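Long-range contact in galactan 1,3-beta-galactosidase (Phanerochaete chrysosporium, PDB 7BYS), which probably hydrolyses the beta-1,3-galactan backbone of arabinogalactans from the chain end, using a family 43 glycoside hydrolase domain joined to a carbohydrate-binding module: residues Lys129-Phe141 with Tyr151-Ser165. Sequence-based numbering, arbitrary orientation.
Sequences KPLGADSRDESIF and YLLYASDNNQNFKIS
Leu152 fills the apolar centre between Pro130 and Ile140, in one blade of the five-bladed beta-propeller of family 43. Its CG lies anti to the backbone N (chi1 -179°), and its methyls part: CD1 meets Ile140 CD1 at 3.7 Å, while CD2 packs on Pro130 CG and over one face of the Tyr154 ring, toward the rim. Lys163 CB lies over the opposite face, also toward the rim. Pro130 CG also reaches Tyr154 CE2 at 3.7 Å. Ile140 and Leu152 are a non-hydrogen-bonded pair of the antiparallel hairpin of strands 138-142 and 150-156. Ser139 pairs with Leu153 and Phe141 with Tyr151 through paired backbone bonds; on the other face, the side chains of Phe141 and Tyr151 lie side by side, pointing the same way. Beyond the last bridge, at Glu138, Ala155 bonds through N to Asp137 O and through O to Arg136 N. Asp137 binds galactose in another structure of this enzyme. Its OD2 takes a bond from Ala188 N.

At the polar edge, Ser156 OG donates to a lone pair of Asp134 O at 2.7 Å. The Asp134 carboxylate bridges Lys129 and Arg136 and meets the 157-160 type I' turn. Arg136 NH1 (3.0 Å) and Asn158 N (2.9 Å) reach Asp134 OD2 from opposite faces of the carboxylate plane.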
loop_
_atom_site.group_PDB
_atom_site.type_symbol
_atom_site.label_atom_id
_atom_site.label_comp_id
_atom_site.label_asym_id
_atom_site.label_seq_id
_atom_site.Cartn_x
_atom_site.Cartn_y
_atom_site.Cartn_z
ATOM N N LYS A 129 17.264 -20.759 3.346
ATOM C CA LYS A 129 15.952 -21.142 3.861
ATOM C C LYS A 129 15.988 -21.140 5.381
ATOM O O LYS A 129 16.797 -21.878 5.970
ATOM C CB LYS A 129 15.578 -22.533 3.385
ATOM C CG LYS A 129 15.163 -22.619 1.922
ATOM C CD LYS A 129 14.577 -23.997 1.627
ATOM C CE LYS A 129 13.971 -24.078 0.240
ATOM N NZ LYS A 129 12.743 -23.256 0.127
ATOM N N PRO A 130 15.134 -20.365 6.052
ATOM C CA PRO A 130 15.164 -20.312 7.524
ATOM C C PRO A 130 14.749 -21.639 8.148
ATOM O O PRO A 130 13.671 -22.172 7.867
ATOM C CB PRO A 130 14.164 -19.200 7.862
ATOM C CG PRO A 130 13.286 -19.103 6.672
ATOM C CD PRO A 130 14.133 -19.452 5.480
ATOM N N LEU A 131 15.619 -22.160 9.016
ATOM C CA LEU A 131 15.487 -23.505 9.588
ATOM C C LEU A 131 15.263 -24.569 8.517
ATOM O O LEU A 131 14.687 -25.628 8.792
ATOM C CB LEU A 131 14.423 -23.568 10.688
ATOM C CG LEU A 131 14.581 -22.483 11.761
ATOM C CD1 LEU A 131 13.399 -22.489 12.682
ATOM C CD2 LEU A 131 15.879 -22.660 12.552
ATOM N N GLY A 132 15.703 -24.292 7.292
ATOM C CA GLY A 132 15.567 -25.218 6.193
ATOM C C GLY A 132 14.208 -25.244 5.525
ATOM O O GLY A 132 14.015 -26.039 4.601
ATOM N N ALA A 133 13.266 -24.412 5.956
ATOM C CA ALA A 133 11.915 -24.398 5.410
ATOM C C ALA A 133 11.730 -23.200 4.488
ATOM O O ALA A 133 12.542 -22.275 4.462
ATOM C CB ALA A 133 10.878 -24.365 6.540
ATOM N N ASP A 134 10.645 -23.243 3.713
ATOM C CA ASP A 134 10.323 -22.170 2.785
ATOM C C ASP A 134 10.122 -20.856 3.521
ATOM O O ASP A 134 9.578 -20.803 4.630
ATOM C CB ASP A 134 8.990 -22.454 2.092
ATOM C CG ASP A 134 9.071 -23.557 1.066
ATOM O OD1 ASP A 134 10.178 -24.096 0.819
ATOM O OD2 ASP A 134 8.001 -23.883 0.498
ATOM N N SER A 135 10.521 -19.781 2.857
ATOM C CA SER A 135 10.121 -18.435 3.249
ATOM C C SER A 135 9.845 -17.657 1.976
ATOM O O SER A 135 10.727 -17.533 1.119
ATOM C CB SER A 135 11.227 -17.764 4.067
ATOM O OG SER A 135 10.860 -16.448 4.454
ATOM N N ARG A 136 8.623 -17.134 1.848
ATOM C CA ARG A 136 8.283 -16.297 0.705
ATOM C C ARG A 136 8.003 -14.877 1.190
ATOM O O ARG A 136 8.941 -14.200 1.616
ATOM C CB ARG A 136 7.191 -16.938 -0.159
ATOM C CG ARG A 136 7.743 -18.108 -0.958
ATOM C CD ARG A 136 6.688 -18.753 -1.847
ATOM N NE ARG A 136 7.249 -19.829 -2.662
ATOM C CZ ARG A 136 7.421 -21.079 -2.242
ATOM N NH1 ARG A 136 7.105 -21.438 -1.006
ATOM N NH2 ARG A 136 7.943 -21.980 -3.068
ATOM N N ASP A 137 6.754 -14.404 1.188
ATOM C CA ASP A 137 6.500 -13.090 1.780
ATOM C C ASP A 137 6.982 -13.099 3.225
ATOM O O ASP A 137 6.762 -14.067 3.963
ATOM C CB ASP A 137 5.001 -12.801 1.823
ATOM C CG ASP A 137 4.442 -12.286 0.515
ATOM O OD1 ASP A 137 5.126 -12.333 -0.518
ATOM O OD2 ASP A 137 3.274 -11.867 0.534
ATOM N N GLU A 138 7.644 -12.022 3.634
ATOM C CA GLU A 138 8.194 -11.961 4.980
ATOM C C GLU A 138 8.142 -10.533 5.493
ATOM O O GLU A 138 7.964 -9.578 4.730
ATOM C CB GLU A 138 9.628 -12.519 5.055
ATOM C CG GLU A 138 10.623 -11.976 4.023
ATOM C CD GLU A 138 10.824 -10.466 4.080
ATOM O OE1 GLU A 138 10.713 -9.834 3.021
ATOM O OE2 GLU A 138 11.068 -9.899 5.176
ATOM N N SER A 139 8.325 -10.402 6.802
ATOM C CA SER A 139 8.677 -9.126 7.393
ATOM C C SER A 139 9.619 -9.392 8.559
ATOM O O SER A 139 9.836 -10.542 8.963
ATOM C CB SER A 139 7.422 -8.352 7.812
ATOM O OG SER A 139 7.750 -7.078 8.339
ATOM N N ILE A 140 10.157 -8.313 9.117
ATOM C CA ILE A 140 11.003 -8.367 10.305
ATOM C C ILE A 140 10.352 -7.467 11.336
ATOM O O ILE A 140 10.028 -6.314 11.035
ATOM C CB ILE A 140 12.432 -7.869 10.003
ATOM C CG1 ILE A 140 13.114 -8.750 8.953
ATOM C CG2 ILE A 140 13.265 -7.772 11.296
ATOM C CD1 ILE A 140 13.412 -10.134 9.433
ATOM N N PHE A 141 10.146 -7.989 12.541
ATOM C CA PHE A 141 9.634 -7.202 13.654
ATOM C C PHE A 141 10.704 -7.118 14.734
ATOM O O PHE A 141 11.264 -8.141 15.142
ATOM C CB PHE A 141 8.359 -7.833 14.237
ATOM C CG PHE A 141 7.904 -7.161 15.497
ATOM C CD1 PHE A 141 7.344 -5.890 15.450
ATOM C CD2 PHE A 141 8.119 -7.754 16.735
ATOM C CE1 PHE A 141 6.971 -5.234 16.604
ATOM C CE2 PHE A 141 7.745 -7.097 17.906
ATOM C CZ PHE A 141 7.170 -5.838 17.839
ATOM N N TYR A 151 12.380 -10.728 15.057
ATOM C CA TYR A 151 11.650 -11.897 14.589
ATOM C C TYR A 151 11.419 -11.816 13.089
ATOM O O TYR A 151 11.102 -10.744 12.556
ATOM C CB TYR A 151 10.283 -11.967 15.287
ATOM C CG TYR A 151 10.391 -12.067 16.782
ATOM C CD1 TYR A 151 10.611 -10.943 17.565
ATOM C CD2 TYR A 151 10.285 -13.302 17.412
ATOM C CE1 TYR A 151 10.726 -11.039 18.942
ATOM C CE2 TYR A 151 10.384 -13.413 18.789
ATOM C CZ TYR A 151 10.607 -12.285 19.546
ATOM O OH TYR A 151 10.699 -12.406 20.920
ATOM N N LEU A 152 11.590 -12.949 12.418
ATOM C CA LEU A 152 11.147 -13.125 11.042
ATOM C C LEU A 152 9.691 -13.581 11.052
ATOM O O LEU A 152 9.332 -14.536 11.751
ATOM C CB LEU A 152 12.018 -14.171 10.335
ATOM C CG LEU A 152 11.653 -14.431 8.874
ATOM C CD1 LEU A 152 11.995 -13.216 8.044
ATOM C CD2 LEU A 152 12.373 -15.674 8.338
ATOM N N LEU A 153 8.856 -12.901 10.280
ATOM C CA LEU A 153 7.459 -13.268 10.062
ATOM C C LEU A 153 7.367 -13.739 8.619
ATOM O O LEU A 153 7.805 -13.014 7.722
ATOM C CB LEU A 153 6.572 -12.028 10.225
ATOM C CG LEU A 153 6.930 -11.024 11.333
ATOM C CD1 LEU A 153 5.901 -9.890 11.338
ATOM C CD2 LEU A 153 7.017 -11.686 12.714
ATOM N N TYR A 154 6.852 -14.949 8.379
ATOM C CA TYR A 154 7.018 -15.483 7.029
ATOM C C TYR A 154 5.980 -16.523 6.640
ATOM O O TYR A 154 5.595 -17.370 7.446
ATOM C CB TYR A 154 8.428 -16.041 6.785
ATOM C CG TYR A 154 8.956 -17.092 7.746
ATOM C CD1 TYR A 154 9.161 -16.814 9.095
ATOM C CD2 TYR A 154 9.339 -18.345 7.276
ATOM C CE1 TYR A 154 9.702 -17.764 9.949
ATOM C CE2 TYR A 154 9.881 -19.303 8.131
ATOM C CZ TYR A 154 10.056 -19.000 9.465
ATOM O OH TYR A 154 10.600 -19.918 10.340
ATOM N N ALA A 155 5.597 -16.481 5.363
ATOM C CA ALA A 155 4.792 -17.523 4.741
ATOM C C ALA A 155 5.705 -18.691 4.392
ATOM O O ALA A 155 6.680 -18.534 3.645
ATOM C CB ALA A 155 4.131 -16.965 3.483
ATOM N N SER A 156 5.401 -19.858 4.937
ATOM C CA SER A 156 6.274 -21.014 4.822
ATOM C C SER A 156 5.478 -22.188 4.260
ATOM O O SER A 156 4.267 -22.092 4.024
ATOM C CB SER A 156 6.897 -21.332 6.191
ATOM O OG SER A 156 7.919 -22.314 6.079
ATOM N N ASP A 157 6.185 -23.295 4.009
ATOM C CA ASP A 157 5.588 -24.557 3.561
ATOM C C ASP A 157 4.623 -24.345 2.389
ATOM O O ASP A 157 3.417 -24.586 2.479
ATOM C CB ASP A 157 4.953 -25.321 4.730
ATOM C CG ASP A 157 5.932 -25.544 5.886
ATOM O OD1 ASP A 157 7.118 -25.815 5.620
ATOM O OD2 ASP A 157 5.527 -25.418 7.058
ATOM N N ASN A 158 5.183 -23.861 1.278
ATOM C CA ASN A 158 4.412 -23.599 0.059
ATOM C C ASN A 158 3.246 -22.652 0.339
ATOM O O ASN A 158 2.137 -22.836 -0.158
ATOM C CB ASN A 158 3.948 -24.893 -0.616
ATOM C CG ASN A 158 5.100 -25.698 -1.191
ATOM O OD1 ASN A 158 6.163 -25.157 -1.497
ATOM N ND2 ASN A 158 4.890 -26.999 -1.348
ATOM N N ASN A 159 3.505 -21.637 1.164
ATOM C CA ASN A 159 2.575 -20.589 1.585
ATOM C C ASN A 159 1.485 -21.073 2.538
ATOM O O ASN A 159 0.661 -20.264 2.965
ATOM C CB ASN A 159 1.953 -19.813 0.411
ATOM C CG ASN A 159 2.933 -18.840 -0.238
ATOM O OD1 ASN A 159 3.968 -18.499 0.330
ATOM N ND2 ASN A 159 2.588 -18.369 -1.426
ATOM N N GLN A 160 1.473 -22.351 2.919
ATOM C CA GLN A 160 0.350 -22.868 3.694
ATOM C C GLN A 160 0.432 -22.535 5.179
ATOM O O GLN A 160 -0.607 -22.338 5.812
ATOM C CB GLN A 160 0.224 -24.382 3.515
ATOM C CG GLN A 160 0.042 -24.805 2.069
ATOM C CD GLN A 160 -1.077 -24.035 1.398
ATOM O OE1 GLN A 160 -2.257 -24.218 1.724
ATOM N NE2 GLN A 160 -0.716 -23.141 0.482
ATOM N N ASN A 161 1.630 -22.465 5.753
ATOM C CA ASN A 161 1.807 -22.346 7.195
ATOM C C ASN A 161 2.544 -21.049 7.483
ATOM O O ASN A 161 3.649 -20.835 6.969
ATOM C CB ASN A 161 2.611 -23.528 7.752
ATOM C CG ASN A 161 1.980 -24.872 7.418
ATOM O OD1 ASN A 161 0.764 -24.987 7.279
ATOM N ND2 ASN A 161 2.816 -25.895 7.278
ATOM N N PHE A 162 1.947 -20.205 8.313
ATOM C CA PHE A 162 2.533 -18.915 8.643
ATOM C C PHE A 162 3.358 -19.025 9.917
ATOM O O PHE A 162 2.870 -19.519 10.940
ATOM C CB PHE A 162 1.451 -17.852 8.842
ATOM C CG PHE A 162 2.026 -16.499 9.073
ATOM C CD1 PHE A 162 2.546 -15.778 8.010
ATOM C CD2 PHE A 162 2.113 -15.971 10.351
ATOM C CE1 PHE A 162 3.122 -14.530 8.222
ATOM C CE2 PHE A 162 2.695 -14.738 10.571
ATOM C CZ PHE A 162 3.198 -14.024 9.510
ATOM N N LYS A 163 4.590 -18.531 9.868
ATOM C CA LYS A 163 5.540 -18.727 10.947
ATOM C C LYS A 163 6.078 -17.406 11.479
ATOM O O LYS A 163 6.272 -16.438 10.729
ATOM C CB LYS A 163 6.706 -19.588 10.480
ATOM C CG LYS A 163 6.291 -21.023 10.217
ATOM C CD LYS A 163 7.411 -21.863 9.635
ATOM C CE LYS A 163 6.905 -23.280 9.363
ATOM N NZ LYS A 163 7.851 -24.021 8.475
ATOM N N ILE A 164 6.354 -17.396 12.778
ATOM C CA ILE A 164 7.119 -16.347 13.431
ATOM C C ILE A 164 8.298 -17.023 14.105
ATOM O O ILE A 164 8.109 -17.992 14.851
ATOM C CB ILE A 164 6.272 -15.604 14.472
ATOM C CG1 ILE A 164 5.050 -14.979 13.784
ATOM C CG2 ILE A 164 7.117 -14.557 15.173
ATOM C CD1 ILE A 164 4.091 -14.301 14.742
ATOM N N SER A 165 9.506 -16.545 13.827
ATOM C CA SER A 165 10.689 -17.181 14.386
ATOM C C SER A 165 11.666 -16.118 14.847
ATOM O O SER A 165 11.785 -15.069 14.215
ATOM C CB SER A 165 11.351 -18.084 13.352
ATOM O OG SER A 165 10.481 -19.149 12.999
HETATM O O HOH W 1 11.205 -22.214 9.258
HETATM O O HOH W 2 8.830 -25.440 3.795
HETATM O O HOH W 3 6.020 -20.035 1.339
HETATM O O HOH W 4 4.202 -15.643 0.241
#